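Local coordinates for protein demethylmenaquinone Methyltransferase (Thermus thermophilus, PDB 1J3L) that is of unknown function but belongs to the RraA family of alpha/beta proteins and assembles from three chains, at residues A[34-39]-A[125-130]; A[59-64]-A[130-135]. All coordinates share one frame; numbering follows the deposited sequence.

Contact 1 of 2, residues A[34-39]-A[125-130]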
loop_
_atom_site.group_PDB
_atom_site.type_symbol
_atom_site.label_atom_id
_atom_site.label_comp_id
_atom_site.label_asym_id
_atom_site.label_seq_id
_atom_site.Cartn_x
_atom_site.Cartn_y
_atom_site.Cartn_z
ATOM N N ARG A 34 14.363 -22.817 2.147
ATOM C CA ARG A 34 13.470 -23.948 1.989
ATOM C C ARG A 34 12.172 -23.584 2.708
ATOM O O ARG A 34 12.193 -23.203 3.878
ATOM C CB ARG A 34 14.091 -25.205 2.616
ATOM C CG ARG A 34 13.303 -26.475 2.339
ATOM C CD ARG A 34 13.926 -27.702 2.999
ATOM N NE ARG A 34 13.245 -28.934 2.599
ATOM C CZ ARG A 34 13.363 -29.510 1.402
ATOM N NH1 ARG A 34 14.140 -28.973 0.475
ATOM N NH2 ARG A 34 12.703 -30.625 1.131
ATOM N N VAL A 35 11.053 -23.704 2.003
ATOM C CA VAL A 35 9.744 -23.374 2.547
ATOM C C VAL A 35 9.181 -24.367 3.557
ATOM O O VAL A 35 9.286 -25.584 3.404
ATOM C CB VAL A 35 8.687 -23.207 1.407
ATOM C CG1 VAL A 35 7.308 -23.005 1.991
ATOM C CG2 VAL A 35 9.051 -22.029 0.519
ATOM N N ARG A 36 8.571 -23.804 4.590
ATOM C CA ARG A 36 7.921 -24.544 5.658
ATOM C C ARG A 36 6.569 -23.828 5.730
ATOM O O ARG A 36 6.525 -22.603 5.805
ATOM C CB ARG A 36 8.687 -24.347 6.964
ATOM C CG ARG A 36 8.398 -25.390 8.005
ATOM C CD ARG A 36 9.268 -26.621 7.825
ATOM N NE ARG A 36 8.813 -27.697 8.698
ATOM C CZ ARG A 36 8.776 -27.626 10.025
ATOM N NH1 ARG A 36 9.172 -26.526 10.650
ATOM N NH2 ARG A 36 8.329 -28.656 10.728
ATOM N N THR A 37 5.471 -24.567 5.702
ATOM C CA THR A 37 4.161 -23.930 5.724
ATOM C C THR A 37 3.386 -24.117 7.013
ATOM O O THR A 37 3.711 -24.963 7.852
ATOM C CB THR A 37 3.265 -24.437 4.582
ATOM O OG1 THR A 37 2.936 -25.818 4.805
ATOM C CG2 THR A 37 3.986 -24.296 3.249
ATOM N N LEU A 38 2.333 -23.319 7.140
ATOM C CA LEU A 38 1.478 -23.351 8.307
ATOM C C LEU A 38 0.176 -22.629 7.982
ATOM O O LEU A 38 0.176 -21.569 7.349
ATOM C CB LEU A 38 2.198 -22.669 9.465
ATOM C CG LEU A 38 1.564 -22.620 10.842
ATOM C CD1 LEU A 38 1.224 -24.024 11.308
ATOM C CD2 LEU A 38 2.541 -21.951 11.801
ATOM N N ARG A 39 -0.933 -23.222 8.396
ATOM C CA ARG A 39 -2.235 -22.622 8.168
ATOM C C ARG A 39 -2.903 -22.441 9.515
ATOM O O ARG A 39 -3.023 -23.387 10.291
ATOM C CB ARG A 39 -3.103 -23.510 7.277
ATOM C CG ARG A 39 -4.505 -22.958 7.075
ATOM C CD ARG A 39 -5.341 -23.839 6.165
ATOM N NE ARG A 39 -4.786 -23.909 4.816
ATOM C CZ ARG A 39 -4.345 -25.025 4.245
ATOM N NH1 ARG A 39 -4.394 -26.177 4.907
ATOM N NH2 ARG A 39 -3.849 -24.990 3.013
ATOM N N GLU A 125 -2.857 -26.198 10.797
ATOM C CA GLU A 125 -2.177 -27.305 10.131
ATOM C C GLU A 125 -0.713 -26.972 9.851
ATOM O O GLU A 125 -0.381 -25.840 9.497
ATOM C CB GLU A 125 -2.871 -27.622 8.808
ATOM C CG GLU A 125 -4.384 -27.637 8.874
ATOM C CD GLU A 125 -5.014 -27.868 7.508
ATOM O OE1 GLU A 125 -4.755 -28.930 6.905
ATOM O OE2 GLU A 125 -5.767 -26.990 7.035
ATOM N N VAL A 126 0.150 -27.975 9.983
ATOM C CA VAL A 126 1.576 -27.805 9.747
ATOM C C VAL A 126 2.045 -28.512 8.471
ATOM O O VAL A 126 1.655 -29.644 8.193
ATOM C CB VAL A 126 2.381 -28.342 10.944
ATOM C CG1 VAL A 126 3.851 -28.000 10.779
ATOM C CG2 VAL A 126 1.820 -27.762 12.240
ATOM N N ASP A 127 2.897 -27.829 7.711
ATOM C CA ASP A 127 3.451 -28.332 6.456
ATOM C C ASP A 127 2.437 -28.930 5.471
ATOM O O ASP A 127 2.625 -30.038 4.962
ATOM C CB ASP A 127 4.579 -29.335 6.739
ATOM C CG ASP A 127 5.893 -28.652 7.125
ATOM O OD1 ASP A 127 6.364 -27.777 6.369
ATOM O OD2 ASP A 127 6.467 -28.995 8.175
ATOM N N VAL A 128 1.367 -28.180 5.207
ATOM C CA VAL A 128 0.327 -28.590 4.263
ATOM C C VAL A 128 0.359 -27.666 3.053
ATOM O O VAL A 128 0.832 -26.532 3.145
ATOM C CB VAL A 128 -1.086 -28.484 4.862
ATOM C CG1 VAL A 128 -1.255 -29.470 6.000
ATOM C CG2 VAL A 128 -1.335 -27.067 5.325
ATOM N N PRO A 129 -0.130 -28.143 1.896
ATOM C CA PRO A 129 -0.130 -27.294 0.704
ATOM C C PRO A 129 -0.997 -26.070 0.983
ATOM O O PRO A 129 -2.090 -26.196 1.533
ATOM C CB PRO A 129 -0.744 -28.201 -0.364
ATOM C CG PRO A 129 -0.320 -29.566 0.068
ATOM C CD PRO A 129 -0.549 -29.517 1.561
ATOM N N LEU A 130 -0.515 -24.890 0.613
ATOM C CA LEU A 130 -1.274 -23.664 0.833
ATOM C C LEU A 130 -1.651 -23.044 -0.498
ATOM O O LEU A 130 -0.990 -23.272 -1.510
ATOM C CB LEU A 130 -0.441 -22.633 1.600
ATOM C CG LEU A 130 0.241 -22.968 2.920
ATOM C CD1 LEU A 130 1.101 -21.778 3.307
ATOM C CD2 LEU A 130 -0.775 -23.274 4.001
#
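At R36 the guanidinium and the D127 carboxylate form a salt bridge, NE to OD2 2.7 Å, the planes 45° apart. The R36 chain leaves with CG anti to the backbone N and turns at chi2 (85°), which carries NE across to D127; the hydrogen-bond part is weak. D127 OD1 takes a long, weak bond from the T37 amide.

T37 is held through backbone and side chain. Its O accepts from D127 N at 3.0 Å, the donor lying above the carbonyl plane. With chi1 at 68°, OG1 sits between the backbone N and carbonyl carbon and donates to V128 O at 2.8 Å. T37 CB and CG2 meet L130 CD1.

L38 and V126 form a non-hydrogen-bonded antiparallel pair; L38 CD1 reaches V126 CG2 and comes to 3.0 Å from E125 O.

R39 and E125 form the hydrogen-bonded pair: R39 N to E125 O and E125 N to R39 O are both 2.9 Å, in the carbonyl planes. Their side chains run side by side to a salt bridge, R39 NH1 to E125 OE2 2.7 Å, whose hydrogen-bond component is weak, the planes being well turned, while R39 NH2 donates in its plane onto a lone pair of P129 O (2.6 Å). L130 CD2 covers one guanidinium face.

Strand 125-126 pairs antiparallel with the end of strand 31-39, which also pairs with 58-63 and 142-146; L46 of helix 45-51 packs on L38 and V126, R36 also bridges to E53, and V137 of strand 135-137 touches T37 and L130.

Contact 2 of 2, residues A[59-64]-A[130-135]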
loop_
_atom_site.group_PDB
_atom_site.type_symbol
_atom_site.label_atom_id
_atom_site.label_comp_id
_atom_site.label_asym_id
_atom_site.label_seq_id
_atom_site.Cartn_x
_atom_site.Cartn_y
_atom_site.Cartn_z
ATOM N N VAL A 59 12.370 -20.873 5.265
ATOM C CA VAL A 59 11.440 -19.765 5.266
ATOM C C VAL A 59 10.072 -20.285 5.694
ATOM O O VAL A 59 9.549 -21.226 5.099
ATOM C CB VAL A 59 11.310 -19.151 3.865
ATOM C CG1 VAL A 59 10.173 -18.143 3.839
ATOM C CG2 VAL A 59 12.602 -18.474 3.486
ATOM N N LEU A 60 9.494 -19.683 6.726
ATOM C CA LEU A 60 8.181 -20.112 7.173
ATOM C C LEU A 60 7.130 -19.226 6.511
ATOM O O LEU A 60 7.186 -18.000 6.584
ATOM C CB LEU A 60 8.065 -20.025 8.697
ATOM C CG LEU A 60 6.743 -20.545 9.278
ATOM C CD1 LEU A 60 6.700 -22.062 9.130
ATOM C CD2 LEU A 60 6.598 -20.137 10.751
ATOM N N PHE A 61 6.188 -19.865 5.836
ATOM C CA PHE A 61 5.112 -19.165 5.159
ATOM C C PHE A 61 3.860 -19.432 5.988
ATOM O O PHE A 61 3.387 -20.566 6.063
ATOM C CB PHE A 61 4.939 -19.712 3.736
ATOM C CG PHE A 61 4.262 -18.758 2.795
ATOM C CD1 PHE A 61 2.993 -18.276 3.065
ATOM C CD2 PHE A 61 4.888 -18.358 1.631
ATOM C CE1 PHE A 61 2.362 -17.400 2.186
ATOM C CE2 PHE A 61 4.261 -17.483 0.745
ATOM C CZ PHE A 61 2.998 -17.010 1.024
ATOM N N VAL A 62 3.342 -18.391 6.627
ATOM C CA VAL A 62 2.155 -18.526 7.462
ATOM C C VAL A 62 0.916 -18.010 6.765
ATOM O O VAL A 62 0.816 -16.821 6.447
ATOM C CB VAL A 62 2.298 -17.753 8.783
ATOM C CG1 VAL A 62 1.100 -18.015 9.664
ATOM C CG2 VAL A 62 3.579 -18.150 9.476
ATOM N N ASP A 63 -0.019 -18.913 6.514
ATOM C CA ASP A 63 -1.271 -18.533 5.876
ATOM C C ASP A 63 -2.262 -18.205 6.992
ATOM O O ASP A 63 -2.728 -19.105 7.692
ATOM C CB ASP A 63 -1.812 -19.686 5.034
ATOM C CG ASP A 63 -3.052 -19.303 4.278
ATOM O OD1 ASP A 63 -3.847 -18.503 4.813
ATOM O OD2 ASP A 63 -3.236 -19.805 3.154
ATOM N N GLY A 64 -2.563 -16.921 7.173
ATOM C CA GLY A 64 -3.490 -16.523 8.220
ATOM C C GLY A 64 -4.874 -16.245 7.673
ATOM O O GLY A 64 -5.688 -15.565 8.302
ATOM N N LEU A 130 -0.515 -24.890 0.613
ATOM C CA LEU A 130 -1.274 -23.664 0.833
ATOM C C LEU A 130 -1.651 -23.044 -0.498
ATOM O O LEU A 130 -0.990 -23.272 -1.510
ATOM C CB LEU A 130 -0.441 -22.633 1.600
ATOM C CG LEU A 130 0.241 -22.968 2.920
ATOM C CD1 LEU A 130 1.101 -21.778 3.307
ATOM C CD2 LEU A 130 -0.775 -23.274 4.001
ATOM N N LYS A 131 -2.704 -22.238 -0.484
ATOM C CA LYS A 131 -3.146 -21.539 -1.681
ATOM C C LYS A 131 -3.226 -20.069 -1.273
ATOM O O LYS A 131 -4.145 -19.661 -0.566
ATOM C CB LYS A 131 -4.525 -22.044 -2.132
ATOM C CG LYS A 131 -4.935 -21.577 -3.527
ATOM C CD LYS A 131 -6.446 -21.613 -3.714
ATOM C CE LYS A 131 -7.134 -20.646 -2.750
ATOM N NZ LYS A 131 -8.602 -20.522 -2.981
ATOM N N VAL A 132 -2.256 -19.275 -1.712
ATOM C CA VAL A 132 -2.213 -17.860 -1.358
ATOM C C VAL A 132 -2.280 -16.946 -2.576
ATOM O O VAL A 132 -1.439 -17.029 -3.474
ATOM C CB VAL A 132 -0.931 -17.535 -0.546
ATOM C CG1 VAL A 132 -0.860 -16.043 -0.250
ATOM C CG2 VAL A 132 -0.930 -18.328 0.759
ATOM N N LEU A 133 -3.278 -16.063 -2.587
ATOM C CA LEU A 133 -3.481 -15.141 -3.700
ATOM C C LEU A 133 -3.344 -15.898 -5.011
ATOM O O LEU A 133 -2.543 -15.541 -5.872
ATOM C CB LEU A 133 -2.475 -13.983 -3.657
ATOM C CG LEU A 133 -2.623 -12.946 -2.535
ATOM C CD1 LEU A 133 -1.552 -11.878 -2.690
ATOM C CD2 LEU A 133 -4.008 -12.309 -2.580
ATOM N N GLY A 134 -4.124 -16.966 -5.129
ATOM C CA GLY A 134 -4.121 -17.778 -6.331
ATOM C C GLY A 134 -2.905 -18.654 -6.556
ATOM O O GLY A 134 -2.902 -19.479 -7.466
ATOM N N VAL A 135 -1.873 -18.491 -5.737
ATOM C CA VAL A 135 -0.669 -19.290 -5.902
ATOM C C VAL A 135 -0.513 -20.361 -4.831
ATOM O O VAL A 135 -0.750 -20.127 -3.645
ATOM C CB VAL A 135 0.586 -18.401 -5.921
ATOM C CG1 VAL A 135 1.829 -19.257 -6.039
ATOM C CG2 VAL A 135 0.512 -17.445 -7.088
HETATM O O HOH W 1 -5.120 -18.216 1.729
#
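D63 OD2 takes one hydrogen bond, from a water that donates to it at 2.8 Å and to K131 O at 2.9 Å. D63 OD2 and K131 O are 3.8 Å apart, so the water closes the gap between two acceptors and uses both of its protons to do so. OD1 takes a second bond, from G65 N just after residues 59-64; the carboxylate is thus gripped twice, once at each oxygen, which would fix its rotation. CG stands anti to the backbone N (chi1 -176°), directing the group at residues 130-132.

The rest is mostly carbon-to-carbon packing, though V132 CG2 also lies 3.6 Å from D63 OD2, the two side chains sliding past each other in opposite directions. The same methyl meets F61 tip to tip, at 3.7 Å from CE1. F61, also with CG anti to its N (chi1 -158°), brings CD1 to 4.0 Å from L130 CD1, and the two side chains cross obliquely. Both L130 methyls lie against D63 CB, CD2 at 3.9 Å.

The axes of strands 59-63 and 130-132 approach to 8.6 Å and are 74° apart; F61 and D63 point toward the short strand and L130 and V132 point back, which puts it over that face of the sheet. H92 of strand 88-92 touches both D63 and V132. Beyond V132 the chain reverses through a type I' turn, V132 to V135: a two-residue beta hairpin laid across the parallel strands, consistent with the swivelling beta/beta/alpha fold of RraA-type proteins.

How the contacts relate
Contact 1 and contact 2 have centres 8 Å apart on the same side of the chain's centre, and L130 belongs to both. Along the chain the order is 34-39, 59-64, 125-130, 130-135, so the two pairings cross. Strands 31-39 and 58-63 are parallel neighbours in the mixed sheet, joined directly by R36 O to F61 N, a probable hydrogen bond of 2.8 Å. Strand 125-126 pairs antiparallel with strand 31-39, after which the chain turns out of that sheet. One continuous run, 125-135, therefore serves two adjacent strands: it first pairs beside strand 31-39, then crosses a face of strand 58-63.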